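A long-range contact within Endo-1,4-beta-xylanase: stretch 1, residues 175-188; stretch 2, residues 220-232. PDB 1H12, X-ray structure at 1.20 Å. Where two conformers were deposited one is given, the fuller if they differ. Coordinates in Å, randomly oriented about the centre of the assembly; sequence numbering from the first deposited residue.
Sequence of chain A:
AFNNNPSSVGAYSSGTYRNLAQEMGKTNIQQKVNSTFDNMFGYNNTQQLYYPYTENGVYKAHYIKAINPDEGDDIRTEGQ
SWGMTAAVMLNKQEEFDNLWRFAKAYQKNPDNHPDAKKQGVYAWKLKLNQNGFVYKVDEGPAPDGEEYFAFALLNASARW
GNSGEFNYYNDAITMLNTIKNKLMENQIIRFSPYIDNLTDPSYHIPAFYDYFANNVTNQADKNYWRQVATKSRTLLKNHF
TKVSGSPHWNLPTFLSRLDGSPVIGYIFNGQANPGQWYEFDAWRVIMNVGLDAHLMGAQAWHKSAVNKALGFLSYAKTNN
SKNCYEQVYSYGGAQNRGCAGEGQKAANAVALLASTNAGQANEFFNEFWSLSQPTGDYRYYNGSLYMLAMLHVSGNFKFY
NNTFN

Stretch 1, residues 175-188: MLNTIKNKLMENQI
Stretch 2 220-232: ADKNYWRQVATKS

Stretch 1 runs as a helix through Lys-182, leaves helical phi/psi at Leu-183 (-123/17), extends through Met-184 and Glu-185, and reverses in a type I' turn from Glu-185 to Ile-188, closed by paired backbone hydrogen bonds between those two residues (N to O 2.9 Å each way). Stretch 2 is helical throughout. The helix axes cross at 62° and approach no closer than 12.5 Å, so side chains fill the gap; the backbones draw together at the turn, where the CA atoms of Gln-187 and Val-228 are 5.2 Å apart. Leu-176 (m, t) points toward stretch 2 and lays CD2 3.9 Å from CZ2 of Trp-225, whose m rotamer (chi2 111°) brings its ring back although its CA-to-CB bond points away. One helical turn on, Ile-179 (m, t) sets CG2 3.8 Å from CH2 of Trp-225, at the ring edge. Lys-180 (t, t, t, t) passes over one face of the Tyr-224 ring (chi1 t, chi2 85°): CE lies 3.8 Å from the ring centroid in a CH-pi contact and NZ 4.5 Å from it in a cation-pi contact, while NZ also forms a salt bridge to Asp-221 OD1 at 2.5 Å. Met-184 (m, m, t) completes the apolar cluster, its CE 3.9 Å from Trp-225 CZ3 and 3.8 Å from Val-228 CG1. In the turn, Asn-186 (51/40) and Gln-187 (68/20) take positive phi. Asn-186 O accepts a weak 3.3 Å hydrogen bond from Lys-231 NZ. Gln-187 (m, t, chi3 -46°) uses both ends of its amide: OE1 accepts from Lys-231 NZ at 2.7 Å, and NE2 donates to Gln-227 OE1 at 2.9 Å. Two waters bridge its backbone: one donates to Gln-187 O (2.7 Å) and Val-228 O (2.9 Å); the other accepts from Gln-187 N (3.0 Å) and bonds Tyr-224 OH (3.1 Å).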

# COMPACT_ATOMS: atom_id res chain seq x y z
N MET A 175 -12.43 12.84 -1.02
CA MET A 175 -11.99 11.46 -1.19
C MET A 175 -12.54 10.56 -0.10
O MET A 175 -13.02 9.45 -0.38
CB MET A 175 -10.46 11.41 -1.22
CG MET A 175 -9.89 10.09 -1.67
SD MET A 175 -10.16 9.70 -3.43
CE MET A 175 -9.22 11.04 -4.18
N LEU A 176 -12.50 10.99 1.16
CA LEU A 176 -13.06 10.19 2.27
C LEU A 176 -14.56 9.95 2.05
O LEU A 176 -15.06 8.85 2.30
CB LEU A 176 -12.82 10.87 3.60
CG LEU A 176 -11.39 10.91 4.08
CD1 LEU A 176 -11.35 11.64 5.44
CD2 LEU A 176 -10.80 9.52 4.25
N ASN A 177 -15.26 11.00 1.61
CA ASN A 177 -16.71 10.79 1.38
C ASN A 177 -16.96 9.81 0.26
O ASN A 177 -17.87 9.00 0.34
CB ASN A 177 -17.34 12.15 1.06
CG ASN A 177 -17.50 13.01 2.31
OD1 ASN A 177 -17.35 12.57 3.40
ND2 ASN A 177 -17.70 14.30 2.08
N THR A 178 -16.12 9.87 -0.79
CA THR A 178 -16.21 8.88 -1.85
C THR A 178 -15.97 7.47 -1.33
O THR A 178 -16.68 6.53 -1.70
CB THR A 178 -15.26 9.25 -2.98
OG1 THR A 178 -15.76 10.45 -3.60
CG2 THR A 178 -15.11 8.15 -4.02
N ILE A 179 -14.96 7.29 -0.50
CA ILE A 179 -14.69 5.97 0.06
C ILE A 179 -15.93 5.49 0.83
O ILE A 179 -16.40 4.36 0.64
CB ILE A 179 -13.44 5.98 0.94
CG1 ILE A 179 -12.20 6.27 0.11
CG2 ILE A 179 -13.31 4.63 1.64
CD1 ILE A 179 -10.97 6.65 0.96
N LYS A 180 -16.44 6.33 1.73
CA LYS A 180 -17.58 5.96 2.52
C LYS A 180 -18.80 5.63 1.67
O LYS A 180 -19.50 4.65 1.95
CB LYS A 180 -17.88 7.11 3.50
CG LYS A 180 -19.08 6.87 4.38
CD LYS A 180 -19.16 8.01 5.44
CE LYS A 180 -20.26 7.86 6.39
NZ LYS A 180 -20.14 9.22 7.12
N ASN A 181 -19.08 6.45 0.67
CA ASN A 181 -20.30 6.31 -0.09
C ASN A 181 -20.25 5.30 -1.22
O ASN A 181 -21.32 4.82 -1.64
CB ASN A 181 -20.68 7.66 -0.69
CG ASN A 181 -21.08 8.66 0.32
OD1 ASN A 181 -21.57 8.34 1.35
ND2 ASN A 181 -20.89 9.96 -0.05
N LYS A 182 -19.08 5.02 -1.74
CA LYS A 182 -18.93 4.16 -2.89
C LYS A 182 -18.12 2.91 -2.68
O LYS A 182 -18.26 1.96 -3.46
CB LYS A 182 -18.24 4.95 -4.05
CG LYS A 182 -18.92 6.25 -4.42
CD LYS A 182 -20.33 6.16 -4.97
CE LYS A 182 -20.89 7.51 -5.32
NZ LYS A 182 -22.29 7.40 -5.81
N LEU A 183 -17.23 2.90 -1.68
CA LEU A 183 -16.20 1.87 -1.58
C LEU A 183 -16.22 1.09 -0.28
O LEU A 183 -15.25 0.40 0.02
CB LEU A 183 -14.80 2.44 -1.84
CG LEU A 183 -14.65 3.28 -3.13
CD1 LEU A 183 -13.26 3.82 -3.21
CD2 LEU A 183 -14.99 2.46 -4.34
N MET A 184 -17.31 1.16 0.47
CA MET A 184 -17.45 0.50 1.76
C MET A 184 -18.70 -0.39 1.77
O MET A 184 -19.74 -0.06 1.19
CB MET A 184 -17.55 1.50 2.92
CG MET A 184 -16.27 2.21 3.23
SD MET A 184 -15.25 1.02 4.23
CE MET A 184 -13.79 1.95 4.54
N GLU A 185 -18.62 -1.49 2.47
CA GLU A 185 -19.80 -2.30 2.83
C GLU A 185 -19.71 -2.57 4.31
O GLU A 185 -18.78 -3.19 4.80
CB GLU A 185 -19.89 -3.61 2.10
CG GLU A 185 -21.22 -4.31 2.40
CD GLU A 185 -21.42 -5.64 1.80
OE1 GLU A 185 -20.60 -6.20 1.11
OE2 GLU A 185 -22.51 -6.22 2.03
N ASN A 186 -20.71 -2.12 5.06
CA ASN A 186 -20.71 -2.37 6.51
C ASN A 186 -19.38 -1.95 7.15
O ASN A 186 -18.85 -2.67 7.99
CB ASN A 186 -20.99 -3.90 6.82
CG ASN A 186 -22.32 -4.47 6.20
OD1 ASN A 186 -23.29 -3.70 5.98
ND2 ASN A 186 -22.31 -5.82 5.81
N GLN A 187 -18.81 -0.80 6.72
CA GLN A 187 -17.60 -0.26 7.32
C GLN A 187 -16.35 -1.11 7.05
O GLN A 187 -15.39 -0.92 7.73
CB GLN A 187 -17.80 0.04 8.79
CG GLN A 187 -18.81 1.18 9.03
CD GLN A 187 -19.08 1.46 10.46
OE1 GLN A 187 -19.28 0.51 11.22
NE2 GLN A 187 -18.89 2.67 10.91
N ILE A 188 -16.41 -1.95 6.03
CA ILE A 188 -15.26 -2.70 5.55
C ILE A 188 -15.01 -2.32 4.09
O ILE A 188 -15.91 -2.34 3.24
CB ILE A 188 -15.48 -4.21 5.66
CG1 ILE A 188 -15.55 -4.59 7.18
CG2 ILE A 188 -14.35 -4.96 5.01
CD1 ILE A 188 -15.90 -5.94 7.44
N ALA A 220 -19.93 12.72 13.83
CA ALA A 220 -20.40 11.47 13.24
C ALA A 220 -19.29 10.82 12.44
O ALA A 220 -19.08 9.63 12.50
CB ALA A 220 -21.63 11.70 12.40
N ASP A 221 -18.59 11.61 11.63
CA ASP A 221 -17.51 11.08 10.79
C ASP A 221 -16.31 10.62 11.59
O ASP A 221 -15.66 9.65 11.22
CB ASP A 221 -17.11 12.02 9.67
CG ASP A 221 -18.12 12.02 8.52
OD1 ASP A 221 -18.87 11.04 8.33
OD2 ASP A 221 -18.21 13.02 7.75
N LYS A 222 -16.00 11.31 12.68
CA LYS A 222 -14.95 10.87 13.54
C LYS A 222 -15.24 9.45 14.06
O LYS A 222 -14.39 8.55 14.05
CB LYS A 222 -14.72 11.81 14.68
CG LYS A 222 -13.73 11.40 15.61
CD LYS A 222 -13.43 12.46 16.62
CE LYS A 222 -12.18 12.12 17.36
NZ LYS A 222 -11.74 13.31 18.25
N ASN A 223 -16.46 9.29 14.56
CA ASN A 223 -16.88 7.99 15.05
C ASN A 223 -16.91 6.92 13.95
O ASN A 223 -16.48 5.78 14.17
CB ASN A 223 -18.22 8.12 15.78
CG ASN A 223 -18.07 8.71 17.14
OD1 ASN A 223 -18.17 9.98 17.34
ND2 ASN A 223 -17.84 7.89 18.06
N TYR A 224 -17.36 7.31 12.78
CA TYR A 224 -17.40 6.39 11.63
C TYR A 224 -16.02 5.80 11.37
O TYR A 224 -15.85 4.59 11.27
CB TYR A 224 -17.93 7.12 10.38
CG TYR A 224 -17.92 6.26 9.14
CD1 TYR A 224 -18.97 5.43 8.87
CD2 TYR A 224 -16.80 6.22 8.30
CE1 TYR A 224 -18.97 4.61 7.73
CE2 TYR A 224 -16.78 5.41 7.19
CZ TYR A 224 -17.83 4.58 6.92
OH TYR A 224 -17.77 3.76 5.82
N TRP A 225 -15.01 6.67 11.25
CA TRP A 225 -13.68 6.18 10.91
C TRP A 225 -13.03 5.40 12.05
O TRP A 225 -12.28 4.47 11.79
CB TRP A 225 -12.80 7.31 10.39
CG TRP A 225 -13.24 7.75 9.03
CD1 TRP A 225 -13.81 8.93 8.69
CD2 TRP A 225 -13.15 6.98 7.80
NE1 TRP A 225 -14.09 8.95 7.35
CE2 TRP A 225 -13.67 7.76 6.78
CE3 TRP A 225 -12.64 5.75 7.48
CZ2 TRP A 225 -13.76 7.32 5.48
CZ3 TRP A 225 -12.70 5.29 6.18
CH2 TRP A 225 -13.28 6.08 5.19
N ARG A 226 -13.31 5.76 13.31
CA ARG A 226 -12.81 4.95 14.41
C ARG A 226 -13.41 3.55 14.36
O ARG A 226 -12.73 2.57 14.64
CB ARG A 226 -13.22 5.61 15.73
N GLN A 227 -14.69 3.43 14.00
CA GLN A 227 -15.34 2.15 13.89
C GLN A 227 -14.74 1.36 12.71
O GLN A 227 -14.57 0.13 12.82
CB GLN A 227 -16.82 2.35 13.68
CG GLN A 227 -17.51 2.87 14.95
CD GLN A 227 -18.77 3.64 14.68
OE1 GLN A 227 -19.37 3.53 13.61
NE2 GLN A 227 -19.19 4.43 15.66
N VAL A 228 -14.45 2.02 11.59
CA VAL A 228 -13.78 1.34 10.47
C VAL A 228 -12.45 0.79 10.96
O VAL A 228 -12.07 -0.34 10.62
CB VAL A 228 -13.60 2.32 9.28
CG1 VAL A 228 -12.78 1.69 8.19
CG2 VAL A 228 -14.95 2.71 8.70
N ALA A 229 -11.69 1.56 11.75
CA ALA A 229 -10.42 1.08 12.27
C ALA A 229 -10.58 -0.20 13.09
O ALA A 229 -9.84 -1.17 12.89
CB ALA A 229 -9.73 2.16 13.07
N THR A 230 -11.53 -0.20 14.01
CA THR A 230 -11.74 -1.36 14.84
C THR A 230 -12.18 -2.55 14.02
O THR A 230 -11.70 -3.68 14.23
CB THR A 230 -12.80 -1.01 15.91
OG1 THR A 230 -12.31 0.03 16.72
CG2 THR A 230 -13.13 -2.24 16.79
N LYS A 231 -13.08 -2.35 13.07
CA LYS A 231 -13.57 -3.44 12.25
C LYS A 231 -12.45 -3.95 11.34
O LYS A 231 -12.48 -5.15 11.00
CB LYS A 231 -14.77 -2.98 11.42
CG LYS A 231 -16.06 -2.95 12.24
CD LYS A 231 -17.26 -2.63 11.38
CE LYS A 231 -18.57 -2.73 12.06
NZ LYS A 231 -19.72 -2.20 11.19
N SER A 232 -11.51 -3.10 10.96
CA SER A 232 -10.42 -3.53 10.11
C SER A 232 -9.45 -4.43 10.88
O SER A 232 -9.00 -5.46 10.37
CB SER A 232 -9.73 -2.32 9.52
OG SER A 232 -8.67 -2.72 8.66
O HOH W 1 -12.89 -1.85 8.32
O HOH W 2 -20.03 1.63 5.50